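Local atomic coordinates of type-2Ba cytolytic delta-endotoxin (Bacillus thuringiensis serovar israelensis, PDB entry 2RCI), a protein that probably kills the larvae of dipteran insects by making pores in the epithelial cell membrane of their midgut. Residues I63-V74 against I174-K185. Numbering follows the deposited sequence.
Sequences INQSVIHQTIEV and IKDSARYEVKMK
The imidazole of H69 lies flat against the side chain of E181, its antiparallel partner. E181 CG sits over the centre of the H69 ring, 3.8 Å from the centroid, as a CH-pi contact, and the carboxylate beyond it continues the stack with its plane only 10° from that of the ring. Both side chains leave with CG anti to the backbone N (chi1 -160° for H69), which sends them the same way, side by side. R179 comes at the ring obliquely, guanidinium and imidazole planes 50° apart.

On the other face, toward helices 74-89 and 96-110, I68, I72, Y180 and V182 make apolar contacts. I68 and V182 run alongside each other, CB to CB 4.0 Å, while I68 CG2 rests on Y180 CB. The Y180 ring is met obliquely by I72 CG2 and V74 CG2, the latter 3.8 Å from Y180 CE1.

Strand 177-192 pairs along one edge with 63-74 and along the other with strand 150-162, within the sheet that the Cyt toxin fold places between two helical layers. A classic beta bulge interrupts the ladder where V67 and I68 both face V182: V182 O takes a nearly straight bond from V67 N (2.8 Å) and a weak one from I68 N (3.4 Å). Within the bulge V67 CG2 touches V182 CG1, and V67 CG1 lies on M184 CB.

At the corners Q65 and Q70 each bond the backbone carbonyl of the following residue, Q70 NE2 donating to T71 O at 2.9 Å. At the far end, V74 N bonds D176 O as helix 74-89 begins, and E73 turns its carboxylate to S75 OG.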
loop_
_atom_site.group_PDB
_atom_site.type_symbol
_atom_site.label_atom_id
_atom_site.label_comp_id
_atom_site.label_asym_id
_atom_site.label_seq_id
_atom_site.Cartn_x
_atom_site.Cartn_y
_atom_site.Cartn_z
ATOM N N ILE A 63 1.611 -11.036 -1.417
ATOM C CA ILE A 63 1.712 -11.324 0.016
ATOM C C ILE A 63 0.318 -11.210 0.633
ATOM O O ILE A 63 -0.496 -10.399 0.218
ATOM C CB ILE A 63 2.690 -10.385 0.759
ATOM C CG1 ILE A 63 2.881 -10.871 2.205
ATOM C CG2 ILE A 63 2.168 -8.936 0.716
ATOM C CD1 ILE A 63 4.161 -10.332 2.860
ATOM N N ASN A 64 0.053 -12.038 1.642
ATOM C CA ASN A 64 -1.231 -12.037 2.317
ATOM C C ASN A 64 -0.994 -12.676 3.673
ATOM O O ASN A 64 -1.319 -13.844 3.886
ATOM C CB ASN A 64 -2.288 -12.834 1.506
ATOM C CG ASN A 64 -3.642 -12.926 2.204
ATOM O OD1 ASN A 64 -4.035 -12.050 2.992
ATOM N ND2 ASN A 64 -4.383 -14.015 1.912
ATOM N N GLN A 65 -0.412 -11.899 4.585
ATOM C CA GLN A 65 -0.091 -12.411 5.915
ATOM C C GLN A 65 0.350 -11.306 6.844
ATOM O O GLN A 65 0.640 -10.187 6.413
ATOM C CB GLN A 65 1.046 -13.430 5.824
ATOM C CG GLN A 65 2.392 -12.783 5.444
ATOM C CD GLN A 65 3.540 -13.751 5.551
ATOM O OE1 GLN A 65 3.658 -14.655 4.740
ATOM N NE2 GLN A 65 4.387 -13.570 6.552
ATOM N N SER A 66 0.461 -11.655 8.128
ATOM C CA SER A 66 0.999 -10.725 9.116
ATOM C C SER A 66 2.499 -10.539 8.890
ATOM O O SER A 66 3.226 -11.489 8.571
ATOM C CB SER A 66 0.687 -11.252 10.517
ATOM O OG SER A 66 -0.729 -11.217 10.717
ATOM N N VAL A 67 2.959 -9.300 9.046
ATOM C CA VAL A 67 4.339 -8.978 8.747
ATOM C C VAL A 67 5.050 -8.348 9.930
ATOM O O VAL A 67 6.281 -8.348 9.987
ATOM C CB VAL A 67 4.490 -8.076 7.461
ATOM C CG1 VAL A 67 4.095 -8.842 6.194
ATOM C CG2 VAL A 67 3.729 -6.738 7.599
ATOM N N ILE A 68 4.273 -7.822 10.876
ATOM C CA ILE A 68 4.818 -7.331 12.148
ATOM C C ILE A 68 3.879 -7.761 13.260
ATOM O O ILE A 68 2.654 -7.635 13.116
ATOM C CB ILE A 68 4.830 -5.773 12.225
ATOM C CG1 ILE A 68 5.562 -5.120 11.025
ATOM C CG2 ILE A 68 5.343 -5.287 13.604
ATOM C CD1 ILE A 68 7.096 -5.190 11.084
ATOM N N HIS A 69 4.453 -8.225 14.369
ATOM C CA HIS A 69 3.675 -8.495 15.580
ATOM C C HIS A 69 4.562 -8.430 16.796
ATOM O O HIS A 69 4.951 -9.474 17.365
ATOM C CB HIS A 69 2.972 -9.847 15.517
ATOM C CG HIS A 69 1.823 -9.958 16.469
ATOM N ND1 HIS A 69 0.745 -10.790 16.244
ATOM C CD2 HIS A 69 1.559 -9.303 17.626
ATOM C CE1 HIS A 69 -0.116 -10.669 17.240
ATOM N NE2 HIS A 69 0.350 -9.769 18.088
ATOM N N GLN A 70 4.904 -7.200 17.182
ATOM C CA GLN A 70 5.827 -6.979 18.285
ATOM C C GLN A 70 5.884 -5.521 18.670
ATOM O O GLN A 70 5.334 -4.659 17.979
ATOM C CB GLN A 70 7.249 -7.382 17.857
ATOM C CG GLN A 70 7.745 -6.584 16.625
ATOM C CD GLN A 70 9.187 -6.916 16.273
ATOM O OE1 GLN A 70 9.449 -7.780 15.419
ATOM N NE2 GLN A 70 10.138 -6.218 16.910
ATOM N N THR A 71 6.591 -5.259 19.772
ATOM C CA THR A 71 7.048 -3.917 20.098
ATOM C C THR A 71 8.179 -3.593 19.123
ATOM O O THR A 71 9.100 -4.405 18.888
ATOM C CB THR A 71 7.477 -3.806 21.593
ATOM O OG1 THR A 71 6.310 -3.937 22.426
ATOM C CG2 THR A 71 8.150 -2.448 21.866
ATOM N N ILE A 72 8.057 -2.426 18.500
ATOM C CA ILE A 72 8.999 -2.021 17.454
ATOM C C ILE A 72 9.022 -0.511 17.349
ATOM O O ILE A 72 7.994 0.163 17.570
ATOM C CB ILE A 72 8.576 -2.627 16.068
ATOM C CG1 ILE A 72 9.722 -2.563 15.043
ATOM C CG2 ILE A 72 7.237 -2.022 15.565
ATOM C CD1 ILE A 72 9.498 -3.562 13.918
ATOM N N GLU A 73 10.192 0.029 16.984
ATOM C CA GLU A 73 10.249 1.431 16.659
ATOM C C GLU A 73 9.662 1.610 15.276
ATOM O O GLU A 73 9.911 0.793 14.368
ATOM C CB GLU A 73 11.687 1.978 16.696
ATOM C CG GLU A 73 11.738 3.486 16.547
ATOM C CD GLU A 73 13.164 4.031 16.652
ATOM O OE1 GLU A 73 13.844 3.718 17.648
ATOM O OE2 GLU A 73 13.588 4.770 15.736
ATOM N N VAL A 74 8.900 2.689 15.128
ATOM C CA VAL A 74 8.178 2.949 13.881
ATOM C C VAL A 74 9.176 2.975 12.699
ATOM O O VAL A 74 8.923 2.361 11.673
ATOM C CB VAL A 74 7.269 4.208 13.972
ATOM C CG1 VAL A 74 6.753 4.652 12.562
ATOM C CG2 VAL A 74 6.065 3.942 14.885
ATOM N N ILE A 174 8.292 8.667 13.739
ATOM C CA ILE A 174 9.103 7.533 13.311
ATOM C C ILE A 174 10.070 7.070 14.425
ATOM O O ILE A 174 10.545 5.957 14.401
ATOM C CB ILE A 174 9.861 7.822 11.990
ATOM C CG1 ILE A 174 10.787 9.034 12.147
ATOM C CG2 ILE A 174 8.895 8.060 10.846
ATOM C CD1 ILE A 174 11.854 9.113 11.036
ATOM N N LYS A 175 10.334 7.934 15.405
ATOM C CA LYS A 175 11.212 7.590 16.530
ATOM C C LYS A 175 10.510 6.947 17.734
ATOM O O LYS A 175 11.183 6.472 18.667
ATOM C CB LYS A 175 12.027 8.820 16.974
ATOM C CG LYS A 175 12.816 9.489 15.892
ATOM C CD LYS A 175 13.958 8.612 15.354
ATOM C CE LYS A 175 14.697 9.335 14.218
ATOM N NZ LYS A 175 15.337 10.634 14.640
ATOM N N ASP A 176 9.181 6.892 17.700
ATOM C CA ASP A 176 8.406 6.289 18.771
ATOM C C ASP A 176 8.329 4.783 18.570
ATOM O O ASP A 176 8.519 4.295 17.452
ATOM C CB ASP A 176 6.994 6.869 18.818
ATOM C CG ASP A 176 6.960 8.318 19.264
ATOM O OD1 ASP A 176 7.619 8.668 20.273
ATOM O OD2 ASP A 176 6.252 9.108 18.611
ATOM N N SER A 177 8.056 4.067 19.655
ATOM C CA SER A 177 7.857 2.627 19.625
ATOM C C SER A 177 6.476 2.307 20.192
ATOM O O SER A 177 5.957 3.026 21.060
ATOM C CB SER A 177 8.921 1.891 20.449
ATOM O OG SER A 177 10.237 2.063 19.923
ATOM N N ALA A 178 5.898 1.225 19.702
ATOM C CA ALA A 178 4.642 0.738 20.220
ATOM C C ALA A 178 4.503 -0.703 19.799
ATOM O O ALA A 178 5.318 -1.228 19.018
ATOM C CB ALA A 178 3.459 1.578 19.692
ATOM N N ARG A 179 3.458 -1.348 20.308
ATOM C CA ARG A 179 3.236 -2.736 19.991
ATOM C C ARG A 179 2.293 -2.752 18.795
ATOM O O ARG A 179 1.125 -2.318 18.895
ATOM C CB ARG A 179 2.654 -3.510 21.179
ATOM C CG ARG A 179 2.507 -4.990 20.877
ATOM C CD ARG A 179 2.129 -5.800 22.115
ATOM N NE ARG A 179 1.728 -7.131 21.688
ATOM C CZ ARG A 179 2.565 -8.137 21.477
ATOM N NH1 ARG A 179 3.874 -7.987 21.684
ATOM N NH2 ARG A 179 2.081 -9.303 21.065
ATOM N N TYR A 180 2.858 -3.178 17.667
ATOM C CA TYR A 180 2.159 -3.232 16.379
ATOM C C TYR A 180 1.841 -4.628 15.949
ATOM O O TYR A 180 2.695 -5.543 16.025
ATOM C CB TYR A 180 2.973 -2.577 15.246
ATOM C CG TYR A 180 2.853 -1.075 15.204
ATOM C CD1 TYR A 180 3.789 -0.249 15.864
ATOM C CD2 TYR A 180 1.811 -0.468 14.517
ATOM C CE1 TYR A 180 3.653 1.150 15.829
ATOM C CE2 TYR A 180 1.682 0.906 14.458
ATOM C CZ TYR A 180 2.607 1.711 15.122
ATOM O OH TYR A 180 2.453 3.066 15.035
ATOM N N GLU A 181 0.620 -4.761 15.441
ATOM C CA GLU A 181 0.215 -5.925 14.697
ATOM C C GLU A 181 -0.197 -5.452 13.294
ATOM O O GLU A 181 -1.165 -4.719 13.145
ATOM C CB GLU A 181 -0.947 -6.600 15.397
ATOM C CG GLU A 181 -1.221 -7.955 14.813
ATOM C CD GLU A 181 -2.428 -8.624 15.429
ATOM O OE1 GLU A 181 -2.795 -8.284 16.598
ATOM O OE2 GLU A 181 -3.004 -9.475 14.715
ATOM N N VAL A 182 0.553 -5.850 12.278
ATOM C CA VAL A 182 0.319 -5.375 10.920
ATOM C C VAL A 182 0.152 -6.555 9.960
ATOM O O VAL A 182 1.067 -7.402 9.849
ATOM C CB VAL A 182 1.519 -4.488 10.440
ATOM C CG1 VAL A 182 1.315 -4.068 8.955
ATOM C CG2 VAL A 182 1.665 -3.284 11.347
ATOM N N LYS A 183 -1.016 -6.631 9.319
ATOM C CA LYS A 183 -1.302 -7.633 8.282
ATOM C C LYS A 183 -1.220 -6.906 6.942
ATOM O O LYS A 183 -1.713 -5.803 6.798
ATOM C CB LYS A 183 -2.699 -8.269 8.423
ATOM C CG LYS A 183 -2.803 -9.496 7.522
ATOM C CD LYS A 183 -4.132 -10.263 7.558
ATOM C CE LYS A 183 -3.967 -11.514 6.673
ATOM N NZ LYS A 183 -4.931 -12.613 6.956
ATOM N N MET A 184 -0.542 -7.527 5.989
ATOM C CA MET A 184 -0.333 -6.935 4.688
ATOM C C MET A 184 -0.931 -7.820 3.618
ATOM O O MET A 184 -0.697 -9.023 3.607
ATOM C CB MET A 184 1.166 -6.838 4.449
ATOM C CG MET A 184 1.562 -6.058 3.232
ATOM S SD MET A 184 3.334 -5.819 3.355
ATOM C CE MET A 184 3.662 -5.004 1.795
ATOM N N LYS A 185 -1.654 -7.203 2.690
ATOM C CA LYS A 185 -2.162 -7.871 1.503
ATOM C C LYS A 185 -1.726 -7.026 0.318
ATOM O O LYS A 185 -2.041 -5.836 0.237
ATOM C CB LYS A 185 -3.687 -7.948 1.535
ATOM C CG LYS A 185 -4.252 -8.838 2.632
ATOM C CD LYS A 185 -5.748 -8.607 2.799
ATOM C CE LYS A 185 -6.366 -9.690 3.668
ATOM N NZ LYS A 185 -7.801 -9.357 3.880
#